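Local structure of acyl-CoA thioesterase II (Mycobacterium avium subsp. paratuberculosis, 4R9Z) at the interface of chains A and B. The protein is a TesB-type thioesterase with a double hot-dog fold that probably hydrolyses fatty acyl-CoA thioesters to free fatty acids and coenzyme A. Residues are numbered along the deposited sequence; one frame, centred on the assembly and turned at random. Chains: chain A/B, Uncharacterized protein.

Contact 1: the interface of chains A and B. Residues chain A 60-63, 90-91, 108-109; chain B 65, 220-221, 270.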
loop_
_atom_site.group_PDB
_atom_site.type_symbol
_atom_site.label_atom_id
_atom_site.label_comp_id
_atom_site.label_asym_id
_atom_site.label_seq_id
_atom_site.Cartn_x
_atom_site.Cartn_y
_atom_site.Cartn_z
ATOM N N HIS A 60 -0.418 -10.868 -6.876
ATOM C CA HIS A 60 0.865 -10.188 -6.952
ATOM C C HIS A 60 0.904 -9.001 -5.972
ATOM O O HIS A 60 1.975 -8.455 -5.687
ATOM C CB HIS A 60 1.142 -9.753 -8.391
ATOM C CG HIS A 60 0.140 -8.783 -8.931
ATOM N ND1 HIS A 60 0.211 -7.429 -8.690
ATOM C CD2 HIS A 60 -0.966 -8.974 -9.687
ATOM C CE1 HIS A 60 -0.803 -6.826 -9.283
ATOM N NE2 HIS A 60 -1.532 -7.739 -9.895
ATOM N N SER A 61 -0.261 -8.614 -5.451
ATOM C CA SER A 61 -0.320 -7.610 -4.387
ATOM C C SER A 61 -1.643 -7.636 -3.628
ATOM O O SER A 61 -2.644 -8.184 -4.095
ATOM C CB SER A 61 -0.069 -6.191 -4.931
ATOM O OG SER A 61 -1.065 -5.775 -5.845
ATOM N N VAL A 62 -1.629 -7.035 -2.445
ATOM C CA VAL A 62 -2.806 -6.962 -1.600
ATOM C C VAL A 62 -2.668 -5.806 -0.606
ATOM O O VAL A 62 -1.603 -5.587 -0.032
ATOM C CB VAL A 62 -3.046 -8.313 -0.856
ATOM C CG1 VAL A 62 -1.790 -8.783 -0.152
ATOM C CG2 VAL A 62 -4.226 -8.216 0.106
ATOM N N HIS A 63 -3.751 -5.054 -0.441
ATOM C CA HIS A 63 -3.798 -3.931 0.487
ATOM C C HIS A 63 -4.957 -4.107 1.453
ATOM O O HIS A 63 -6.108 -4.185 1.033
ATOM C CB HIS A 63 -3.961 -2.605 -0.254
ATOM C CG HIS A 63 -2.891 -2.335 -1.260
ATOM N ND1 HIS A 63 -1.706 -1.712 -0.935
ATOM C CD2 HIS A 63 -2.827 -2.601 -2.587
ATOM C CE1 HIS A 63 -0.956 -1.609 -2.018
ATOM N NE2 HIS A 63 -1.611 -2.141 -3.032
ATOM N N SER A 90 -6.840 -9.836 -12.661
ATOM C CA SER A 90 -8.065 -9.884 -11.874
ATOM C C SER A 90 -7.885 -9.003 -10.641
ATOM O O SER A 90 -6.777 -8.864 -10.140
ATOM C CB SER A 90 -8.399 -11.317 -11.457
ATOM O OG SER A 90 -8.698 -12.131 -12.575
ATOM N N ALA A 91 -8.966 -8.400 -10.157
ATOM C CA ALA A 91 -8.904 -7.627 -8.921
ATOM C C ALA A 91 -10.099 -7.948 -8.051
ATOM O O ALA A 91 -11.210 -8.122 -8.551
ATOM C CB ALA A 91 -8.850 -6.157 -9.204
ATOM N N SER A 108 -7.121 -6.748 -3.685
ATOM C CA SER A 108 -6.038 -7.616 -4.105
ATOM C C SER A 108 -6.060 -7.734 -5.614
ATOM O O SER A 108 -7.101 -7.567 -6.248
ATOM C CB SER A 108 -6.153 -8.991 -3.452
ATOM O OG SER A 108 -7.440 -9.538 -3.662
ATOM N N SER A 109 -4.902 -8.031 -6.184
ATOM C CA SER A 109 -4.760 -8.083 -7.623
ATOM C C SER A 109 -4.075 -9.388 -8.011
ATOM O O SER A 109 -3.218 -9.886 -7.279
ATOM C CB SER A 109 -3.970 -6.861 -8.111
ATOM O OG SER A 109 -3.912 -6.778 -9.523
ATOM N N TYR B 65 -6.113 1.159 -6.600
ATOM C CA TYR B 65 -5.887 0.239 -7.711
ATOM C C TYR B 65 -6.375 0.856 -9.006
ATOM O O TYR B 65 -7.507 1.303 -9.082
ATOM C CB TYR B 65 -6.607 -1.100 -7.492
ATOM C CG TYR B 65 -5.751 -2.158 -6.842
ATOM C CD1 TYR B 65 -4.641 -2.671 -7.492
ATOM C CD2 TYR B 65 -6.048 -2.635 -5.578
ATOM C CE1 TYR B 65 -3.851 -3.628 -6.896
ATOM C CE2 TYR B 65 -5.263 -3.595 -4.975
ATOM C CZ TYR B 65 -4.168 -4.088 -5.638
ATOM O OH TYR B 65 -3.386 -5.044 -5.039
ATOM N N ARG B 220 -0.629 0.057 -11.926
ATOM C CA ARG B 220 -1.585 -0.922 -11.429
ATOM C C ARG B 220 -2.111 -0.517 -10.059
ATOM O O ARG B 220 -3.313 -0.584 -9.803
ATOM C CB ARG B 220 -0.949 -2.309 -11.373
ATOM C CG ARG B 220 -1.878 -3.393 -10.870
ATOM C CD ARG B 220 -3.167 -3.441 -11.663
ATOM N NE ARG B 220 -3.984 -4.597 -11.301
ATOM C CZ ARG B 220 -5.117 -4.932 -11.915
ATOM N NH1 ARG B 220 -5.573 -4.191 -12.914
ATOM N NH2 ARG B 220 -5.800 -6.001 -11.527
ATOM N N ASP B 221 -1.217 -0.089 -9.179
ATOM C CA ASP B 221 -1.659 0.466 -7.909
ATOM C C ASP B 221 -0.711 1.525 -7.354
ATOM O O ASP B 221 0.458 1.596 -7.725
ATOM C CB ASP B 221 -1.896 -0.653 -6.876
ATOM C CG ASP B 221 -0.691 -1.555 -6.668
ATOM O OD1 ASP B 221 -0.460 -2.451 -7.510
ATOM O OD2 ASP B 221 -0.004 -1.403 -5.635
ATOM N N GLU B 270 3.075 0.081 -7.966
ATOM C CA GLU B 270 3.294 -1.098 -8.786
ATOM C C GLU B 270 2.757 -0.817 -10.181
ATOM O O GLU B 270 1.651 -0.294 -10.333
ATOM C CB GLU B 270 2.618 -2.323 -8.165
ATOM C CG GLU B 270 2.881 -3.641 -8.880
ATOM C CD GLU B 270 2.201 -4.817 -8.196
ATOM O OE1 GLU B 270 1.020 -4.677 -7.802
ATOM O OE2 GLU B 270 2.848 -5.879 -8.045
#
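Strands 61-66, 89-98 and 101-111 of chain A, with A:His60 just ahead of the first, meet strands 61-66, 218-226 and 263-272 of chain B through A:Ser61, A:Ser109, B:Tyr65 and B:Arg220. The hydroxyl oxygen A:Ser109 OG, anti to its backbone N (chi1 -174°), lies in the guanidinium plane and takes bonds from B:Arg220 NE (2.8 Å) and NH2 (2.9 Å). Arginine suits this side-on grip because two N-H groups on one flat edge can point at one oxygen. A:His60 NE2 approaches the same oxygen from its own chain, but steeply out of the imidazole plane. A:Ser61 OG joins the phenol oxygen B:Tyr65 OH at 2.6 Å and gives a hydrogen bond to the syn lone pair of B:Glu270 OE1 at 3.1 Å. If the serine proton serves the glutamate, the tyrosine must donate to the serine. B:Glu270, extended beyond CG, also receives weak bonds from A:His60 ND1. A:His63 brings its CD2 edge over the CE2 rim of B:Tyr65, edge-to-face, the planes 71° apart, and its NE2 donates to B:Asp221 OD2 (3.1 Å) from above the carboxylate plane. Carbon contacts such as A:Ser109 CB with B:Tyr65 CE1 fill in around the polar bonds. The site lies between beta-sheets of two double hot-dog subunits.

Contact 2: the interface of chains A and B. Residues chain A 120-124, 227, 263; chain B 243-245.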
loop_
_atom_site.group_PDB
_atom_site.type_symbol
_atom_site.label_atom_id
_atom_site.label_comp_id
_atom_site.label_asym_id
_atom_site.label_seq_id
_atom_site.Cartn_x
_atom_site.Cartn_y
_atom_site.Cartn_z
ATOM N N VAL A 120 12.308 -9.146 -17.662
ATOM C CA VAL A 120 13.155 -8.192 -16.969
ATOM C C VAL A 120 12.958 -8.384 -15.476
ATOM O O VAL A 120 11.877 -8.126 -14.948
ATOM C CB VAL A 120 12.831 -6.740 -17.357
ATOM C CG1 VAL A 120 13.602 -5.768 -16.479
ATOM C CG2 VAL A 120 13.131 -6.504 -18.824
ATOM N N VAL A 121 13.988 -8.879 -14.804
ATOM C CA VAL A 121 13.873 -9.192 -13.388
ATOM C C VAL A 121 15.025 -8.556 -12.618
ATOM O O VAL A 121 16.185 -8.671 -13.014
ATOM C CB VAL A 121 13.844 -10.719 -13.137
ATOM C CG1 VAL A 121 13.563 -11.017 -11.668
ATOM C CG2 VAL A 121 12.792 -11.384 -14.016
ATOM N N TYR A 122 14.701 -7.876 -11.525
ATOM C CA TYR A 122 15.725 -7.370 -10.629
ATOM C C TYR A 122 15.151 -7.221 -9.230
ATOM O O TYR A 122 13.938 -7.152 -9.047
ATOM C CB TYR A 122 16.298 -6.034 -11.130
ATOM C CG TYR A 122 15.304 -4.913 -11.375
ATOM C CD1 TYR A 122 14.878 -4.090 -10.335
ATOM C CD2 TYR A 122 14.807 -4.665 -12.644
ATOM C CE1 TYR A 122 13.985 -3.054 -10.557
ATOM C CE2 TYR A 122 13.912 -3.634 -12.876
ATOM C CZ TYR A 122 13.501 -2.835 -11.829
ATOM O OH TYR A 122 12.606 -1.810 -12.059
ATOM N N GLN A 123 16.035 -7.199 -8.243
ATOM C CA GLN A 123 15.629 -7.133 -6.848
ATOM C C GLN A 123 16.737 -6.537 -5.998
ATOM O O GLN A 123 17.892 -6.507 -6.416
ATOM C CB GLN A 123 15.290 -8.523 -6.330
ATOM C CG GLN A 123 16.438 -9.500 -6.497
ATOM C CD GLN A 123 16.211 -10.787 -5.753
ATOM O OE1 GLN A 123 15.514 -11.682 -6.230
ATOM N NE2 GLN A 123 16.813 -10.898 -4.579
ATOM N N PRO A 124 16.396 -6.079 -4.790
ATOM C CA PRO A 124 17.483 -5.774 -3.860
ATOM C C PRO A 124 18.239 -7.045 -3.505
ATOM O O PRO A 124 17.662 -8.135 -3.505
ATOM C CB PRO A 124 16.763 -5.197 -2.634
ATOM C CG PRO A 124 15.337 -5.614 -2.779
ATOM C CD PRO A 124 15.075 -5.724 -4.244
ATOM N N HIS A 227 6.821 -10.888 -5.256
ATOM C CA HIS A 227 7.863 -10.898 -6.269
ATOM C C HIS A 227 8.045 -12.330 -6.778
ATOM O O HIS A 227 7.330 -12.769 -7.673
ATOM C CB HIS A 227 9.164 -10.335 -5.687
ATOM C CG HIS A 227 10.242 -10.102 -6.699
ATOM N ND1 HIS A 227 10.250 -9.014 -7.545
ATOM C CD2 HIS A 227 11.363 -10.809 -6.985
ATOM C CE1 HIS A 227 11.324 -9.065 -8.314
ATOM N NE2 HIS A 227 12.016 -10.143 -7.994
ATOM N N LEU A 263 13.975 -12.541 -3.853
ATOM C CA LEU A 263 12.986 -11.727 -3.173
ATOM C C LEU A 263 11.618 -12.388 -3.295
ATOM O O LEU A 263 11.209 -12.802 -4.378
ATOM C CB LEU A 263 12.963 -10.313 -3.757
ATOM C CG LEU A 263 11.963 -9.313 -3.173
ATOM C CD1 LEU A 263 12.340 -8.928 -1.750
ATOM C CD2 LEU A 263 11.861 -8.077 -4.059
ATOM N N PRO B 243 13.065 -0.494 -6.667
ATOM C CA PRO B 243 13.776 -1.591 -6.006
ATOM C C PRO B 243 13.670 -2.918 -6.745
ATOM O O PRO B 243 14.648 -3.660 -6.798
ATOM C CB PRO B 243 13.088 -1.689 -4.642
ATOM C CG PRO B 243 12.376 -0.393 -4.464
ATOM C CD PRO B 243 11.974 0.036 -5.835
ATOM N N SER B 244 12.513 -3.214 -7.322
ATOM C CA SER B 244 12.308 -4.553 -7.858
ATOM C C SER B 244 11.322 -4.624 -9.014
ATOM O O SER B 244 10.449 -3.776 -9.166
ATOM C CB SER B 244 11.857 -5.494 -6.738
ATOM O OG SER B 244 10.765 -4.951 -6.021
ATOM N N SER B 245 11.502 -5.637 -9.850
ATOM C CA SER B 245 10.559 -5.922 -10.914
ATOM C C SER B 245 10.486 -7.430 -11.116
ATOM O O SER B 245 11.491 -8.078 -11.402
ATOM C CB SER B 245 10.958 -5.209 -12.203
ATOM O OG SER B 245 10.026 -5.463 -13.241
HETATM O O HOH W 1 8.848 -6.589 -6.867
#
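A:Tyr122 and B:Ser245 form an intermolecular antiparallel beta bridge, which joins a short strand, 121-122, of one double hot-dog subunit to strand 245-246 of the other. The backbone bonds run both ways: A:Tyr122 N donates to B:Ser245 O at 3.2 Å, and B:Ser245 N returns a bond to A:Tyr122 O at 3.0 Å. Such pairing asks little of the side chains, and a serine is small enough for its CB to sit against the tyrosine ring. Among the packing contacts, that ring folds back over the partner chain, its CG between the backbone N and carbonyl carbon (chi1 56°). B:Ser245 CB sits over one face towards the rim, 3.4 Å from A:Tyr122 CE2, while B:Pro243 O meets the ring edge in plane. B:Ser244 CB packs against A:Leu263 CD2 at 3.7 Å, and that methyl also lies over the A:His227 ring near its rim. A:Pro124 lays its ring carbon CD beside B:Pro243 O, two rigid residues in loops. Through water, A:His227 ND1 and B:Ser244 OG share one molecule, at 2.9 and 2.7 Å. Within chain A, the amide of A:Gln123 works at both ends: OE1 accepts from A:Leu263 N (3.0 Å), the donor standing above the carbonyl plane, and NE2 donates to A:Pro124 O (3.1 Å).

Contact 3: the interface of chains A and B. Residues chain A 65, 221, 223, 251, 268, 270; chain B 61, 63, 225.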
loop_
_atom_site.group_PDB
_atom_site.type_symbol
_atom_site.label_atom_id
_atom_site.label_comp_id
_atom_site.label_asym_id
_atom_site.label_seq_id
_atom_site.Cartn_x
_atom_site.Cartn_y
_atom_site.Cartn_z
ATOM N N TYR A 65 -6.990 -2.825 5.034
ATOM C CA TYR A 65 -7.225 -1.912 6.151
ATOM C C TYR A 65 -7.857 -2.664 7.311
ATOM O O TYR A 65 -8.821 -3.393 7.119
ATOM C CB TYR A 65 -8.134 -0.759 5.740
ATOM C CG TYR A 65 -7.397 0.464 5.265
ATOM C CD1 TYR A 65 -6.584 1.194 6.126
ATOM C CD2 TYR A 65 -7.519 0.895 3.957
ATOM C CE1 TYR A 65 -5.907 2.314 5.686
ATOM C CE2 TYR A 65 -6.851 2.012 3.511
ATOM C CZ TYR A 65 -6.047 2.719 4.376
ATOM O OH TYR A 65 -5.386 3.833 3.920
ATOM N N ASP A 221 -3.172 -0.692 8.655
ATOM C CA ASP A 221 -3.222 -1.295 7.329
ATOM C C ASP A 221 -1.991 -2.139 7.039
ATOM O O ASP A 221 -0.960 -2.006 7.694
ATOM C CB ASP A 221 -3.401 -0.237 6.220
ATOM C CG ASP A 221 -2.300 0.814 6.196
ATOM O OD1 ASP A 221 -1.107 0.439 6.160
ATOM O OD2 ASP A 221 -2.632 2.021 6.176
ATOM N N SER A 223 0.200 -3.908 3.577
ATOM C CA SER A 223 0.359 -3.953 2.127
ATOM C C SER A 223 1.495 -4.876 1.726
ATOM O O SER A 223 2.606 -4.790 2.248
ATOM C CB SER A 223 0.603 -2.557 1.556
ATOM O OG SER A 223 -0.606 -1.828 1.471
ATOM N N LEU A 251 5.073 3.875 10.620
ATOM C CA LEU A 251 5.252 3.023 9.460
ATOM C C LEU A 251 6.242 1.916 9.755
ATOM O O LEU A 251 7.230 2.128 10.453
ATOM C CB LEU A 251 5.743 3.842 8.270
ATOM C CG LEU A 251 4.672 4.434 7.368
ATOM C CD1 LEU A 251 5.335 5.095 6.184
ATOM C CD2 LEU A 251 3.724 3.338 6.915
ATOM N N LYS A 268 4.700 -3.199 3.546
ATOM C CA LYS A 268 4.599 -1.966 4.303
ATOM C C LYS A 268 3.397 -2.057 5.227
ATOM O O LYS A 268 2.369 -2.629 4.868
ATOM C CB LYS A 268 4.490 -0.751 3.384
ATOM C CG LYS A 268 4.807 0.557 4.087
ATOM C CD LYS A 268 5.656 1.461 3.212
ATOM C CE LYS A 268 7.051 0.906 3.040
ATOM N NZ LYS A 268 7.924 1.872 2.321
ATOM N N GLU A 270 1.164 0.139 8.462
ATOM C CA GLU A 270 0.923 1.314 9.274
ATOM C C GLU A 270 0.205 0.880 10.537
ATOM O O GLU A 270 -0.752 0.114 10.472
ATOM C CB GLU A 270 0.102 2.334 8.493
ATOM C CG GLU A 270 -0.114 3.656 9.184
ATOM C CD GLU A 270 -0.915 4.606 8.323
ATOM O OE1 GLU A 270 -1.919 4.158 7.719
ATOM O OE2 GLU A 270 -0.532 5.794 8.236
ATOM N N SER B 61 -3.451 7.925 5.028
ATOM C CA SER B 61 -3.032 6.932 4.041
ATOM C C SER B 61 -4.119 6.667 3.010
ATOM O O SER B 61 -5.296 6.921 3.249
ATOM C CB SER B 61 -2.617 5.617 4.718
ATOM O OG SER B 61 -3.691 5.010 5.406
ATOM N N HIS B 63 -4.863 3.808 -0.543
ATOM C CA HIS B 63 -4.429 2.736 -1.423
ATOM C C HIS B 63 -5.329 2.701 -2.640
ATOM O O HIS B 63 -6.541 2.575 -2.511
ATOM C CB HIS B 63 -4.455 1.402 -0.683
ATOM C CG HIS B 63 -3.623 1.395 0.561
ATOM N ND1 HIS B 63 -2.281 1.085 0.556
ATOM C CD2 HIS B 63 -3.938 1.683 1.845
ATOM C CE1 HIS B 63 -1.807 1.172 1.786
ATOM N NE2 HIS B 63 -2.793 1.532 2.587
ATOM N N TRP B 225 1.435 6.996 2.300
ATOM C CA TRP B 225 1.277 7.193 3.733
ATOM C C TRP B 225 1.744 8.596 4.100
ATOM O O TRP B 225 2.901 8.956 3.880
ATOM C CB TRP B 225 2.062 6.135 4.515
ATOM C CG TRP B 225 1.631 4.734 4.216
ATOM C CD1 TRP B 225 0.735 3.984 4.920
ATOM C CD2 TRP B 225 2.065 3.918 3.121
ATOM N NE1 TRP B 225 0.590 2.747 4.336
ATOM C CE2 TRP B 225 1.396 2.684 3.230
ATOM C CE3 TRP B 225 2.959 4.110 2.063
ATOM C CZ2 TRP B 225 1.591 1.650 2.325
ATOM C CZ3 TRP B 225 3.150 3.080 1.166
ATOM C CH2 TRP B 225 2.467 1.865 1.302
#
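Three groups of chain A converge on B:Ser61 OG: A:Tyr65 OH at 2.5 Å, A:Glu270 OE1 at 3.0 Å and A:Asp221 OD2 at 3.3 Å. The hydroxyl has one proton for two carboxylates, so it probably leans towards the glutamate, met on its syn lone pair, or is shared; the aspartate oxygen is approached nearly along its C-O axis. B:Ser61 O, 3.2 Å from A:Tyr65 OH, is an alternative acceptor for the tyrosine's one proton. The tyrosine ring receives the edge of B:His63 on its face. A:Asp221, probably the aspartate of the family's catalytic set, stands with its carboxylate turned 82° from the B:His63 ring, and A:Ser223 OG lies beside that imidazole. B:Trp225 swings its indole across the boundary with CG anti to the carbonyl carbon (chi1 -60°). A broad flat ring suits this place: one face takes A:Leu251 CD2, over the five-membered ring, and the aliphatic stretch of A:Lys268, whose chain bends at chi2 and chi3 to lie along the six-membered ring. Lysine thus adds hydrocarbon cover while carrying a charged tip. At the indole edge are the carboxyl carbons of A:Asp221 and A:Glu270. There the pyrrole nitrogen B:Trp225 NE1 makes a weak but fairly straight hydrogen bond to A:Asp221 OD1, 3.4 Å long.

The C-alpha centres of contact 1 lie about 17 Å from contact 2 and about 14 Å from contact 3, while contacts 2 and 3 are about 21 Å apart. Contacts 1 and 3 share strands 61-66, 218-226 and 263-272 with the chains exchanged, so Ser61, His63, Tyr65, Asp221 and Glu270 recur as two-fold twins; the twins are not identical: the Asp221 carboxylate is turned differently, hydrogen-bonded to His63 in contact 1 but not contact 3. Contact 2 adds backbone pairing away from this polar centre, and A:Leu263 begins the strand that carries A:Glu270. This symmetric contact suggests a dimer, although the structure alone does not show the state in solution.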